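Protein-tyrosine-phosphatase PTP1 (Arabidopsis thaliana, PDB 6KRW) removes phosphate from phosphotyrosine in proteins, acting on MAP kinases such as MPK6 and, together with MKP1, represses salicylic acid and camalexin biosynthesis. Local coordinates at residues 215-220 and 299-304; 18-23 and 293-298; 60-65 and 114-119; 36-41 and 273-278; 148-153 and 234-239. All coordinates share one frame; numbering follows the deposited sequence. Where two conformers were deposited one is given.

Interaction 1 (215-220 and 299-304)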
# COMPACT_ATOMS: atom_id res chain seq x y z
N ALA A 215 -6.66 5.73 -13.05
CA ALA A 215 -5.53 4.77 -12.96
C ALA A 215 -5.55 4.10 -11.57
O ALA A 215 -5.41 2.87 -11.47
CB ALA A 215 -4.23 5.49 -13.19
N VAL A 216 -5.78 4.88 -10.53
CA VAL A 216 -5.78 4.27 -9.17
C VAL A 216 -6.92 3.26 -9.05
O VAL A 216 -6.71 2.15 -8.51
CB VAL A 216 -5.85 5.38 -8.12
CG1 VAL A 216 -6.07 4.75 -6.75
CG2 VAL A 216 -4.58 6.18 -8.09
N ARG A 217 -8.09 3.57 -9.59
CA ARG A 217 -9.21 2.60 -9.55
C ARG A 217 -8.91 1.38 -10.42
O ARG A 217 -9.37 0.29 -10.07
CB ARG A 217 -10.53 3.30 -9.90
CG ARG A 217 -11.00 4.22 -8.78
CD ARG A 217 -12.36 4.83 -9.03
NE ARG A 217 -12.45 5.52 -10.29
CZ ARG A 217 -13.08 5.08 -11.37
NH1 ARG A 217 -13.68 3.90 -11.37
NH2 ARG A 217 -13.12 5.83 -12.45
N GLU A 218 -8.17 1.53 -11.52
CA GLU A 218 -7.81 0.33 -12.30
C GLU A 218 -6.94 -0.61 -11.45
O GLU A 218 -7.10 -1.83 -11.58
CB GLU A 218 -7.13 0.74 -13.60
CG GLU A 218 -6.85 -0.46 -14.47
CD GLU A 218 -6.29 -0.16 -15.85
OE1 GLU A 218 -6.67 0.85 -16.44
OE2 GLU A 218 -5.37 -0.86 -16.19
N ILE A 219 -6.05 -0.07 -10.63
CA ILE A 219 -5.25 -0.96 -9.73
C ILE A 219 -6.22 -1.78 -8.87
O ILE A 219 -6.10 -3.00 -8.81
CB ILE A 219 -4.29 -0.15 -8.86
CG1 ILE A 219 -3.31 0.68 -9.68
CG2 ILE A 219 -3.58 -1.06 -7.85
CD1 ILE A 219 -2.46 1.63 -8.87
N LEU A 220 -7.20 -1.12 -8.27
CA LEU A 220 -8.16 -1.86 -7.41
C LEU A 220 -8.95 -2.87 -8.23
O LEU A 220 -9.13 -4.02 -7.78
CB LEU A 220 -9.09 -0.85 -6.72
CG LEU A 220 -10.26 -1.46 -5.94
CD1 LEU A 220 -9.74 -2.41 -4.86
CD2 LEU A 220 -11.11 -0.36 -5.32
N LEU A 299 -17.71 3.33 -6.38
CA LEU A 299 -19.09 2.92 -6.01
C LEU A 299 -20.06 3.21 -7.17
O LEU A 299 -21.01 2.42 -7.33
CB LEU A 299 -19.53 3.64 -4.74
CG LEU A 299 -18.86 3.15 -3.45
CD1 LEU A 299 -19.20 4.05 -2.28
CD2 LEU A 299 -19.25 1.70 -3.15
N GLU A 300 -19.83 4.26 -7.97
CA GLU A 300 -20.67 4.53 -9.16
C GLU A 300 -20.47 3.43 -10.20
O GLU A 300 -21.48 2.97 -10.76
CB GLU A 300 -20.35 5.91 -9.73
CG GLU A 300 -20.91 7.03 -8.91
CD GLU A 300 -20.53 8.43 -9.36
OE1 GLU A 300 -19.65 8.59 -10.26
OE2 GLU A 300 -21.16 9.38 -8.82
N ASP A 301 -19.22 2.98 -10.41
CA ASP A 301 -18.94 1.85 -11.33
C ASP A 301 -19.63 0.58 -10.82
O ASP A 301 -20.26 -0.11 -11.63
CB ASP A 301 -17.45 1.59 -11.46
CG ASP A 301 -16.76 2.49 -12.45
OD1 ASP A 301 -17.44 3.33 -13.05
OD2 ASP A 301 -15.55 2.33 -12.62
N LEU A 302 -19.52 0.31 -9.52
CA LEU A 302 -20.02 -0.97 -8.96
C LEU A 302 -21.55 -1.02 -9.05
O LEU A 302 -22.09 -2.13 -9.16
CB LEU A 302 -19.54 -1.14 -7.51
CG LEU A 302 -18.04 -1.44 -7.35
CD1 LEU A 302 -17.58 -1.17 -5.93
CD2 LEU A 302 -17.72 -2.86 -7.79
N THR A 303 -22.21 0.14 -9.06
CA THR A 303 -23.70 0.17 -9.02
C THR A 303 -24.27 0.55 -10.39
O THR A 303 -25.51 0.68 -10.48
CB THR A 303 -24.20 1.14 -7.95
OG1 THR A 303 -23.67 2.44 -8.23
CG2 THR A 303 -23.81 0.68 -6.57
N ALA A 304 -23.42 0.75 -11.39
CA ALA A 304 -23.89 1.26 -12.71
C ALA A 304 -24.99 0.35 -13.26
O ALA A 304 -24.81 -0.89 -13.28
CB ALA A 304 -22.74 1.39 -13.67
O HOH W 1 -15.59 4.96 -14.15
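Arg217 and Asp301 form a salt bridge between helix 214-223 and helix 285-303, whose backbones stay well apart here: even the nearest alpha carbons, those of the same two residues, are separated by 9.9 Å. In the salt bridge, NH1 of Arg217 donates to OD2 of Asp301 over 2.7 Å, with a bent N-H...O angle of 137°. The acceptor lies close to the guanidinium plane, at its edge, whereas the nitrogen approaches from above the carboxylate plane; the two flat groups are turned 69° apart, and NH1 alone makes the direct bond across the contact. The arginine chain bends at chi3 (-54°), which turns the guanidinium across toward the aspartate.

A water mediates the second link. It donates to OD1 of Asp301 (2.7 Å) and accepts from NH2 of Arg217 (3.1 Å), closing a ring that uses both terminal nitrogens and both carboxylate oxygens.

Each member has a further charged partner, Lys221 for OD2 of Asp301 and Glu298 for NH1 of Arg217, while Thr213 accepts from NE. The whole is a networked interhelical salt bridge with a water-mediated arm, joining two helices of the phosphatase domain away from the substrate site.

Interaction 2 (18-23 and 293-298)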
# COMPACT_ATOMS: atom_id res chain seq x y z
N GLY A 18 -24.61 6.89 -1.43
CA GLY A 18 -25.37 8.07 -0.99
C GLY A 18 -24.62 8.81 0.10
O GLY A 18 -24.62 10.07 0.09
N VAL A 19 -24.01 8.08 1.03
CA VAL A 19 -23.25 8.73 2.12
C VAL A 19 -22.00 9.43 1.60
O VAL A 19 -21.81 10.62 1.88
CB VAL A 19 -22.94 7.71 3.23
CG1 VAL A 19 -21.94 8.31 4.20
CG2 VAL A 19 -24.22 7.24 3.90
N PHE A 20 -21.16 8.73 0.83
CA PHE A 20 -19.90 9.33 0.34
C PHE A 20 -20.19 10.49 -0.63
O PHE A 20 -19.49 11.50 -0.57
CB PHE A 20 -19.02 8.25 -0.29
CG PHE A 20 -18.27 7.42 0.73
CD1 PHE A 20 -17.07 7.87 1.23
CD2 PHE A 20 -18.73 6.18 1.13
CE1 PHE A 20 -16.35 7.11 2.14
CE2 PHE A 20 -18.02 5.44 2.07
CZ PHE A 20 -16.86 5.92 2.60
N ARG A 21 -21.21 10.34 -1.46
CA ARG A 21 -21.56 11.42 -2.42
C ARG A 21 -22.03 12.63 -1.62
O ARG A 21 -21.68 13.77 -1.98
CB ARG A 21 -22.61 10.92 -3.42
CG ARG A 21 -22.92 11.90 -4.54
CD ARG A 21 -24.00 11.30 -5.41
NE ARG A 21 -23.47 10.36 -6.38
CZ ARG A 21 -24.16 9.39 -6.98
NH1 ARG A 21 -25.44 9.19 -6.69
NH2 ARG A 21 -23.56 8.60 -7.86
N GLY A 22 -22.80 12.40 -0.56
CA GLY A 22 -23.25 13.52 0.28
C GLY A 22 -22.06 14.23 0.91
O GLY A 22 -22.11 15.47 1.04
N LYS A 23 -21.01 13.50 1.28
CA LYS A 23 -19.78 14.12 1.83
C LYS A 23 -19.12 15.01 0.78
O LYS A 23 -18.73 16.13 1.11
CB LYS A 23 -18.84 13.04 2.34
CG LYS A 23 -19.38 12.25 3.53
CD LYS A 23 -19.22 12.99 4.82
CE LYS A 23 -19.68 12.19 6.02
NZ LYS A 23 -18.66 11.19 6.39
N ASN A 293 -13.11 10.95 -3.44
CA ASN A 293 -13.47 11.01 -4.88
C ASN A 293 -13.30 9.62 -5.49
O ASN A 293 -14.19 9.21 -6.25
CB ASN A 293 -12.61 12.07 -5.57
CG ASN A 293 -13.06 13.47 -5.24
OD1 ASN A 293 -14.24 13.73 -5.14
ND2 ASN A 293 -12.13 14.39 -5.14
N ALA A 294 -12.21 8.93 -5.16
CA ALA A 294 -11.97 7.60 -5.76
C ALA A 294 -13.05 6.64 -5.26
O ALA A 294 -13.49 5.77 -5.99
CB ALA A 294 -10.58 7.10 -5.46
N ILE A 295 -13.38 6.70 -3.96
CA ILE A 295 -14.39 5.76 -3.42
C ILE A 295 -15.76 6.04 -4.07
O ILE A 295 -16.43 5.08 -4.47
CB ILE A 295 -14.45 5.89 -1.89
CG1 ILE A 295 -13.19 5.32 -1.24
CG2 ILE A 295 -15.70 5.23 -1.33
CD1 ILE A 295 -12.92 5.78 0.18
N VAL A 296 -16.14 7.31 -4.21
CA VAL A 296 -17.41 7.64 -4.92
C VAL A 296 -17.35 7.11 -6.35
O VAL A 296 -18.34 6.48 -6.77
CB VAL A 296 -17.70 9.15 -4.86
CG1 VAL A 296 -18.76 9.56 -5.87
CG2 VAL A 296 -18.11 9.55 -3.46
N ASP A 297 -16.27 7.39 -7.07
CA ASP A 297 -16.17 7.00 -8.51
C ASP A 297 -16.27 5.47 -8.61
O ASP A 297 -16.96 4.98 -9.52
CB ASP A 297 -14.87 7.50 -9.13
CG ASP A 297 -14.85 9.01 -9.30
OD1 ASP A 297 -15.92 9.63 -9.12
OD2 ASP A 297 -13.76 9.56 -9.58
N GLU A 298 -15.66 4.76 -7.65
CA GLU A 298 -15.68 3.29 -7.76
C GLU A 298 -17.07 2.77 -7.41
O GLU A 298 -17.54 1.81 -8.05
CB GLU A 298 -14.58 2.64 -6.93
CG GLU A 298 -14.47 1.16 -7.20
CD GLU A 298 -14.12 0.79 -8.63
OE1 GLU A 298 -13.66 1.68 -9.35
OE2 GLU A 298 -14.28 -0.38 -8.97
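The ring of Phe20 presents one face to Ile295, whose CG2 methyl sits almost exactly over its centre. The methyl carbon is 3.8 Å from the ring centroid and only 5° off the ring normal, a well-centred CH-pi contact in which all six ring carbons lie at similar distances from it. Ile295 CG2 stands anti to its own backbone nitrogen, while CG1 takes the position beside that nitrogen (chi1 -71°); continuing from CG1, CD1 of Ile295 comes to 4.2 Å from CE1 of Phe20, near the rim of the ring.

Val296 packs one step further along, against the root of the same phenylalanine. Its CG2 touches CB of Phe20 at 3.5 Å and lies 3.8 Å from the backbone N of Arg21, so this methyl fits against the helix surface between the two residues. Phe20 is thereby met at both its ring and its beta carbon by successive residues of the partner helix. Beyond its backbone contact with Val296, Arg21 extends its guanidinium to Glu300 in a salt bridge.

The axes of the 18-23 and 293-298 helical segments approach to 9.3 Å at a crossing angle of -137°. Thr253 and Ile257 of helix 242-259 also pack on Phe20, and Thr253 on Ile295, so the N-terminal helix 7-24 meets helices 285-303 and 242-259 together at this buried junction.

Interaction 3 (60-65 and 114-119)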
# COMPACT_ATOMS: atom_id res chain seq x y z
N VAL A 60 19.29 2.36 11.80
CA VAL A 60 18.89 3.74 11.36
C VAL A 60 19.15 3.92 9.86
O VAL A 60 18.32 4.55 9.21
CB VAL A 60 19.58 4.83 12.21
CG1 VAL A 60 18.89 4.97 13.55
CG2 VAL A 60 21.06 4.58 12.38
N GLU A 61 20.24 3.36 9.34
CA GLU A 61 20.58 3.53 7.89
C GLU A 61 19.63 2.71 7.01
O GLU A 61 19.70 2.83 5.82
CB GLU A 61 22.01 3.06 7.62
CG GLU A 61 23.06 4.10 7.90
CD GLU A 61 24.45 3.67 7.47
OE1 GLU A 61 25.42 4.09 8.12
OE2 GLU A 61 24.55 2.92 6.47
N LYS A 62 18.73 1.92 7.58
CA LYS A 62 17.78 1.10 6.78
C LYS A 62 16.47 1.86 6.61
O LYS A 62 15.54 1.31 6.00
CB LYS A 62 17.54 -0.24 7.47
CG LYS A 62 18.78 -1.12 7.58
CD LYS A 62 18.57 -2.31 8.49
CE LYS A 62 19.84 -3.11 8.70
NZ LYS A 62 19.67 -4.11 9.77
N ASN A 63 16.42 3.11 7.07
CA ASN A 63 15.24 3.99 6.96
C ASN A 63 15.54 5.09 5.95
O ASN A 63 16.51 5.82 6.14
CB ASN A 63 14.88 4.60 8.31
CG ASN A 63 14.58 3.52 9.33
OD1 ASN A 63 13.92 2.56 8.99
ND2 ASN A 63 15.11 3.64 10.55
N ARG A 64 14.67 5.22 4.96
CA ARG A 64 14.80 6.30 3.95
C ARG A 64 14.62 7.66 4.63
O ARG A 64 15.36 8.62 4.29
CB ARG A 64 13.77 6.07 2.85
CG ARG A 64 13.87 7.09 1.73
CD ARG A 64 13.04 6.71 0.54
NE ARG A 64 13.59 5.56 -0.17
CZ ARG A 64 14.60 5.62 -1.05
NH1 ARG A 64 15.21 6.76 -1.36
NH2 ARG A 64 14.98 4.51 -1.66
N TYR A 65 13.68 7.74 5.57
CA TYR A 65 13.38 8.99 6.27
C TYR A 65 13.43 8.72 7.76
O TYR A 65 12.91 7.67 8.21
CB TYR A 65 12.00 9.52 5.89
CG TYR A 65 11.84 9.79 4.42
CD1 TYR A 65 12.39 10.92 3.85
CD2 TYR A 65 11.21 8.87 3.60
CE1 TYR A 65 12.27 11.15 2.49
CE2 TYR A 65 11.06 9.11 2.24
CZ TYR A 65 11.61 10.24 1.68
OH TYR A 65 11.49 10.47 0.33
N PRO A 114 19.24 0.94 -1.90
CA PRO A 114 20.12 -0.05 -2.50
C PRO A 114 20.51 -1.14 -1.49
O PRO A 114 20.50 -2.30 -1.85
CB PRO A 114 21.34 0.77 -2.90
CG PRO A 114 20.81 2.17 -3.06
CD PRO A 114 19.75 2.31 -1.99
N HIS A 115 20.82 -0.77 -0.26
CA HIS A 115 21.26 -1.74 0.78
C HIS A 115 20.08 -2.42 1.49
O HIS A 115 20.38 -3.26 2.36
CB HIS A 115 22.21 -1.06 1.75
CG HIS A 115 21.69 0.21 2.31
ND1 HIS A 115 21.52 1.35 1.54
CD2 HIS A 115 21.29 0.52 3.56
CE1 HIS A 115 21.06 2.31 2.31
NE2 HIS A 115 20.91 1.83 3.55
N THR A 116 18.82 -2.14 1.15
CA THR A 116 17.69 -2.90 1.74
C THR A 116 16.93 -3.70 0.69
O THR A 116 15.85 -4.24 0.99
CB THR A 116 16.74 -2.01 2.56
OG1 THR A 116 15.98 -1.12 1.74
CG2 THR A 116 17.49 -1.20 3.60
N MET A 117 17.45 -3.79 -0.53
CA MET A 117 16.72 -4.55 -1.57
C MET A 117 16.71 -6.06 -1.28
O MET A 117 15.67 -6.69 -1.54
CB MET A 117 17.32 -4.27 -2.95
CG MET A 117 17.17 -2.83 -3.33
SD MET A 117 17.79 -2.47 -4.98
CE MET A 117 17.52 -0.71 -5.03
N GLU A 118 17.80 -6.63 -0.75
CA GLU A 118 17.75 -8.07 -0.37
C GLU A 118 16.72 -8.23 0.76
O GLU A 118 15.92 -9.18 0.70
CB GLU A 118 19.11 -8.61 0.06
CG GLU A 118 19.07 -10.10 0.31
CD GLU A 118 20.40 -10.73 0.72
OE1 GLU A 118 20.40 -11.92 1.10
OE2 GLU A 118 21.42 -10.01 0.68
N ASP A 119 16.72 -7.32 1.72
CA ASP A 119 15.73 -7.34 2.83
C ASP A 119 14.30 -7.32 2.26
O ASP A 119 13.43 -8.11 2.71
CB ASP A 119 15.93 -6.15 3.77
CG ASP A 119 17.22 -6.20 4.57
OD1 ASP A 119 17.83 -7.30 4.67
OD2 ASP A 119 17.63 -5.13 5.07
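His115 and Thr116 approach the loop 60-65 from the turn leading into helix 117-126, with Thr116 at the N-cap position. The loop itself lies between helix 52-55 and strand 75-77 of the phosphatase domain and carries Tyr65, whose hydroxyl bonds to Ser238, assigned to the substrate site by similarity.

The close-packed part centres on Thr116. Its CG2 methyl rests against the start of Lys62, 3.9 Å from CA and 4.0 Å from CB, while its hydroxyl is directed elsewhere and bonds to the backbone N of Leu113 rather than capping the helix. Lys62 leaves this spot in an extended chain toward Asn59, where NZ finds a hydrogen bond; NZ of Lys62 also lies 5.2 Å from OD2 of Asp119, too far for a salt bridge.

The solvent side is polar and more open: His115 and Glu61 are exposed, and the side chain of Glu61 is poorly ordered although its carbonyl takes a bond. Here the grip is between ring and backbone: chi1 of 52° sets the imidazole of His115 between its own backbone N and carbonyl carbon and swings it over to the loop. NE2 of His115 donates to the carbonyl O of Glu61 at 2.8 Å and 163°, with the oxygen in the ring plane but the nitrogen 36° out of the carbonyl plane.

Interaction 4 (36-41 and 273-278)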
# COMPACT_ATOMS: atom_id res chain seq x y z
N GLY A 36 -9.32 17.47 11.96
CA GLY A 36 -9.43 16.73 13.23
C GLY A 36 -8.39 15.63 13.34
O GLY A 36 -7.80 15.44 14.42
N LEU A 37 -8.18 14.87 12.27
CA LEU A 37 -7.13 13.83 12.26
C LEU A 37 -5.78 14.48 12.53
O LEU A 37 -4.98 13.92 13.30
CB LEU A 37 -7.12 13.11 10.92
CG LEU A 37 -8.28 12.15 10.67
CD1 LEU A 37 -8.38 11.77 9.20
CD2 LEU A 37 -8.15 10.90 11.54
N GLN A 38 -5.48 15.61 11.89
CA GLN A 38 -4.17 16.26 12.10
C GLN A 38 -4.05 16.76 13.54
O GLN A 38 -2.95 16.67 14.10
CB GLN A 38 -4.01 17.40 11.09
CG GLN A 38 -3.94 16.94 9.64
CD GLN A 38 -2.74 16.07 9.38
OE1 GLN A 38 -2.76 14.86 9.66
NE2 GLN A 38 -1.69 16.67 8.84
N ALA A 39 -5.13 17.24 14.15
CA ALA A 39 -5.09 17.70 15.56
C ALA A 39 -4.72 16.54 16.48
O ALA A 39 -4.10 16.78 17.53
CB ALA A 39 -6.42 18.32 15.93
N ASN A 40 -5.11 15.32 16.12
CA ASN A 40 -4.90 14.11 16.95
C ASN A 40 -3.66 13.34 16.48
O ASN A 40 -3.56 12.13 16.77
CB ASN A 40 -6.16 13.24 16.94
CG ASN A 40 -7.30 13.86 17.72
OD1 ASN A 40 -7.09 14.45 18.78
ND2 ASN A 40 -8.52 13.74 17.21
N ARG A 41 -2.72 14.00 15.79
CA ARG A 41 -1.54 13.27 15.29
C ARG A 41 -0.62 12.80 16.41
O ARG A 41 -0.59 13.39 17.54
CB ARG A 41 -0.72 14.14 14.34
CG ARG A 41 0.16 15.17 15.01
CD ARG A 41 0.88 16.00 13.97
NE ARG A 41 -0.02 16.97 13.37
CZ ARG A 41 0.36 17.97 12.58
NH1 ARG A 41 -0.55 18.82 12.13
NH2 ARG A 41 1.63 18.11 12.22
N LEU A 273 -7.39 4.49 12.23
CA LEU A 273 -6.91 3.11 12.48
C LEU A 273 -5.60 2.85 11.74
O LEU A 273 -4.65 2.32 12.27
CB LEU A 273 -7.98 2.11 12.09
CG LEU A 273 -7.62 0.65 12.28
CD1 LEU A 273 -7.18 0.34 13.72
CD2 LEU A 273 -8.82 -0.22 11.92
N PHE A 274 -5.57 3.30 10.48
CA PHE A 274 -4.31 3.15 9.72
C PHE A 274 -3.16 3.85 10.42
O PHE A 274 -2.04 3.34 10.44
CB PHE A 274 -4.45 3.73 8.30
CG PHE A 274 -5.21 2.92 7.30
CD1 PHE A 274 -5.86 1.74 7.62
CD2 PHE A 274 -5.24 3.35 5.98
CE1 PHE A 274 -6.51 0.99 6.63
CE2 PHE A 274 -5.93 2.62 5.03
CZ PHE A 274 -6.53 1.44 5.33
N ARG A 275 -3.43 5.04 10.96
CA ARG A 275 -2.37 5.81 11.66
C ARG A 275 -1.92 5.11 12.96
O ARG A 275 -0.77 5.25 13.31
CB ARG A 275 -2.82 7.25 11.85
CG ARG A 275 -2.81 8.05 10.56
CD ARG A 275 -3.47 9.38 10.75
NE ARG A 275 -3.25 10.19 9.56
CZ ARG A 275 -3.30 11.50 9.52
NH1 ARG A 275 -3.51 12.22 10.61
NH2 ARG A 275 -3.11 12.16 8.39
N LYS A 276 -2.79 4.31 13.57
CA LYS A 276 -2.39 3.49 14.74
C LYS A 276 -1.51 2.34 14.28
O LYS A 276 -0.82 1.71 15.10
CB LYS A 276 -3.63 3.01 15.49
CG LYS A 276 -4.39 4.10 16.22
CD LYS A 276 -5.24 3.61 17.37
CE LYS A 276 -6.09 2.39 17.06
NZ LYS A 276 -7.28 2.34 17.94
N GLN A 277 -1.47 2.09 12.95
CA GLN A 277 -0.67 0.98 12.38
C GLN A 277 0.57 1.47 11.61
O GLN A 277 1.49 0.67 11.47
CB GLN A 277 -1.56 0.08 11.51
CG GLN A 277 -2.68 -0.55 12.35
CD GLN A 277 -3.62 -1.46 11.59
OE1 GLN A 277 -3.38 -1.80 10.44
NE2 GLN A 277 -4.64 -1.99 12.24
N ARG A 278 0.59 2.72 11.18
CA ARG A 278 1.82 3.28 10.57
C ARG A 278 1.67 4.80 10.65
O ARG A 278 0.65 5.35 10.18
CB ARG A 278 2.06 2.80 9.13
CG ARG A 278 3.42 3.21 8.60
CD ARG A 278 3.62 2.50 7.24
NE ARG A 278 4.82 2.91 6.49
CZ ARG A 278 6.06 2.52 6.72
NH1 ARG A 278 6.34 1.67 7.70
NH2 ARG A 278 7.05 2.95 5.95
O HOH W 2 -4.20 11.38 13.36
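The C-terminal turn of helix 27-39 meets the last turns of helix 267-277 through a two-pronged hydrogen bond at the protein surface. Arg275 reaches across in an extended chain from CG to NE and grips a single atom, OE1 of Gln38, with both terminal nitrogens: NH1 at 2.9 Å and NH2 at 3.0 Å. Gln38 starts out from the far side of its helix, and a bend at chi2 (-63°) brings its amide back to the arginine. The oxygen sits at the guanidinium edge; NH1 approaches nearly along the C=O axis, NH2 from above the amide plane, and the two planes are 59° apart.

This two-nitrogen grip belongs to the helical flank of the phosphatase domain; the Arg275 side chain is about 6 Å from that of Gln283, assigned to substrate binding by similarity. NE and NH2 of Arg275 also donate to the backbone carbonyls of Met281 and Val282, which further hold the guanidinium. A water accepts from NH1 and donates to the carbonyl O of Leu37 over 2.7 Å, while CB of Leu37 lies 3.7 Å from NH1 of Arg275.

Interaction 5 (148-153 and 234-239)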
# COMPACT_ATOMS: atom_id res chain seq x y z
N GLY A 148 14.65 2.91 -4.89
CA GLY A 148 15.74 2.27 -5.63
C GLY A 148 15.20 1.30 -6.65
O GLY A 148 14.06 0.83 -6.50
N ASP A 149 15.96 1.03 -7.71
CA ASP A 149 15.52 0.05 -8.74
C ASP A 149 15.77 -1.37 -8.23
O ASP A 149 16.89 -1.87 -8.32
CB ASP A 149 16.24 0.30 -10.07
CG ASP A 149 15.82 -0.65 -11.17
OD1 ASP A 149 15.10 -1.62 -10.89
OD2 ASP A 149 16.30 -0.44 -12.33
N TYR A 150 14.74 -1.98 -7.66
CA TYR A 150 14.83 -3.35 -7.12
C TYR A 150 14.16 -4.33 -8.06
O TYR A 150 14.07 -5.49 -7.68
CB TYR A 150 14.18 -3.36 -5.72
CG TYR A 150 12.69 -3.06 -5.70
CD1 TYR A 150 11.75 -4.05 -5.88
CD2 TYR A 150 12.23 -1.75 -5.58
CE1 TYR A 150 10.40 -3.77 -5.94
CE2 TYR A 150 10.87 -1.45 -5.65
CZ TYR A 150 9.96 -2.46 -5.84
OH TYR A 150 8.62 -2.22 -5.93
N PHE A 151 13.80 -3.93 -9.29
CA PHE A 151 12.93 -4.85 -10.08
C PHE A 151 13.27 -4.90 -11.58
O PHE A 151 12.81 -5.85 -12.24
CB PHE A 151 11.46 -4.50 -9.88
CG PHE A 151 11.14 -3.07 -10.21
CD1 PHE A 151 11.18 -2.10 -9.22
CD2 PHE A 151 10.76 -2.68 -11.49
CE1 PHE A 151 10.88 -0.78 -9.48
CE2 PHE A 151 10.45 -1.36 -11.75
CZ PHE A 151 10.53 -0.40 -10.76
N GLN A 152 14.01 -3.95 -12.15
CA GLN A 152 14.26 -3.98 -13.60
C GLN A 152 15.44 -4.91 -13.89
O GLN A 152 16.44 -4.84 -13.18
CB GLN A 152 14.52 -2.56 -14.10
CG GLN A 152 13.30 -1.66 -13.99
CD GLN A 152 13.49 -0.36 -14.72
OE1 GLN A 152 12.90 -0.13 -15.78
NE2 GLN A 152 14.36 0.49 -14.19
N ASP A 153 15.32 -5.76 -14.90
CA ASP A 153 16.38 -6.75 -15.25
C ASP A 153 16.71 -6.65 -16.74
O ASP A 153 16.90 -7.71 -17.39
CB ASP A 153 15.96 -8.16 -14.82
CG ASP A 153 14.91 -8.80 -15.71
OD1 ASP A 153 14.15 -8.06 -16.36
OD2 ASP A 153 14.86 -10.05 -15.75
N ILE A 234 1.75 -5.86 -0.86
CA ILE A 234 2.75 -4.81 -0.61
C ILE A 234 2.29 -3.53 -1.27
O ILE A 234 1.95 -3.56 -2.45
CB ILE A 234 4.15 -5.24 -1.02
CG1 ILE A 234 4.66 -6.35 -0.10
CG2 ILE A 234 5.09 -4.06 -1.02
CD1 ILE A 234 5.92 -7.03 -0.61
N VAL A 235 2.29 -2.44 -0.55
CA VAL A 235 2.02 -1.09 -1.11
C VAL A 235 3.14 -0.18 -0.70
O VAL A 235 3.48 -0.14 0.51
CB VAL A 235 0.65 -0.51 -0.75
CG1 VAL A 235 0.40 0.78 -1.48
CG2 VAL A 235 -0.48 -1.50 -0.96
N HIS A 236 3.78 0.49 -1.65
CA HIS A 236 4.88 1.40 -1.28
C HIS A 236 4.89 2.61 -2.19
O HIS A 236 4.46 2.52 -3.36
CB HIS A 236 6.22 0.69 -1.26
CG HIS A 236 6.88 0.50 -2.60
ND1 HIS A 236 7.69 1.47 -3.10
CD2 HIS A 236 6.94 -0.57 -3.40
CE1 HIS A 236 8.18 1.04 -4.29
NE2 HIS A 236 7.71 -0.22 -4.51
N CYS A 237 5.40 3.70 -1.69
CA CYS A 237 5.73 4.90 -2.50
C CYS A 237 7.16 5.23 -2.12
O CYS A 237 8.02 4.37 -2.28
CB CYS A 237 4.71 6.02 -2.27
SG CYS A 237 4.31 6.37 -0.54
N SER A 238 7.42 6.43 -1.66
CA SER A 238 8.77 6.75 -1.19
C SER A 238 8.86 6.48 0.32
O SER A 238 9.69 5.67 0.71
CB SER A 238 9.17 8.13 -1.56
OG SER A 238 10.54 8.29 -1.32
N ALA A 239 8.06 7.16 1.14
CA ALA A 239 8.05 6.91 2.61
C ALA A 239 7.10 5.77 2.96
O ALA A 239 7.27 5.20 4.08
CB ALA A 239 7.68 8.16 3.34
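Tyr150 reaches from the loop 148-153 to His236, the last residue of strand 233-236 and the one just before the catalytic Cys237 of the P-loop, in the His-Cys signature of protein tyrosine phosphatases. From CB, chi1 of 64° sets the ring between its backbone N and carbonyl carbon, directing it toward the strand. Over the ring, CD1 of the following residue, Phe151, lies 3.5 Å above the plane of Tyr150, at its centre. Further out, CE2 of Tyr150 comes to 3.6 Å and CZ to 3.4 Å from NE2 of His236. The rings are oblique to each other, planes 63° apart, and meet at their edges. At the tip, OH of Tyr150 is 2.6 Å from NE2 of His236 in a short hydrogen bond in which either atom may be the donor; His198 is a second partner of this buried hydroxyl. The other imidazole nitrogen is held as well, and its bond limits rotation of the ring: ND1 of His236 donates to the carbonyl O of Cys237, 3.0 Å away, in the carbonyl plane on a lone pair.

In the fold
Two pairs of touching contacts and one more distant contact surround the central sheet. Interactions 1 and 2 share helix 285-303, lie 11 Å apart between centres and are joined by salt bridges between their residues, tying the N-terminal helix 7-24 and helix 214-223 to one C-terminal helix. Interactions 3 and 5, with centres 12 Å apart, touch through Tyr65 and Ser238 near the catalytic cysteine. Interaction 4, about 25 Å from interaction 5 between centres, still reaches it where Arg278 bonds to the carbonyl of Ala239. Along the chain, interaction 2 encloses interactions 3, 4 and 5. It thus joins helices near the two chain ends, away from the active site, while interactions 3 and 4 touch the residues that follow strand 233-236.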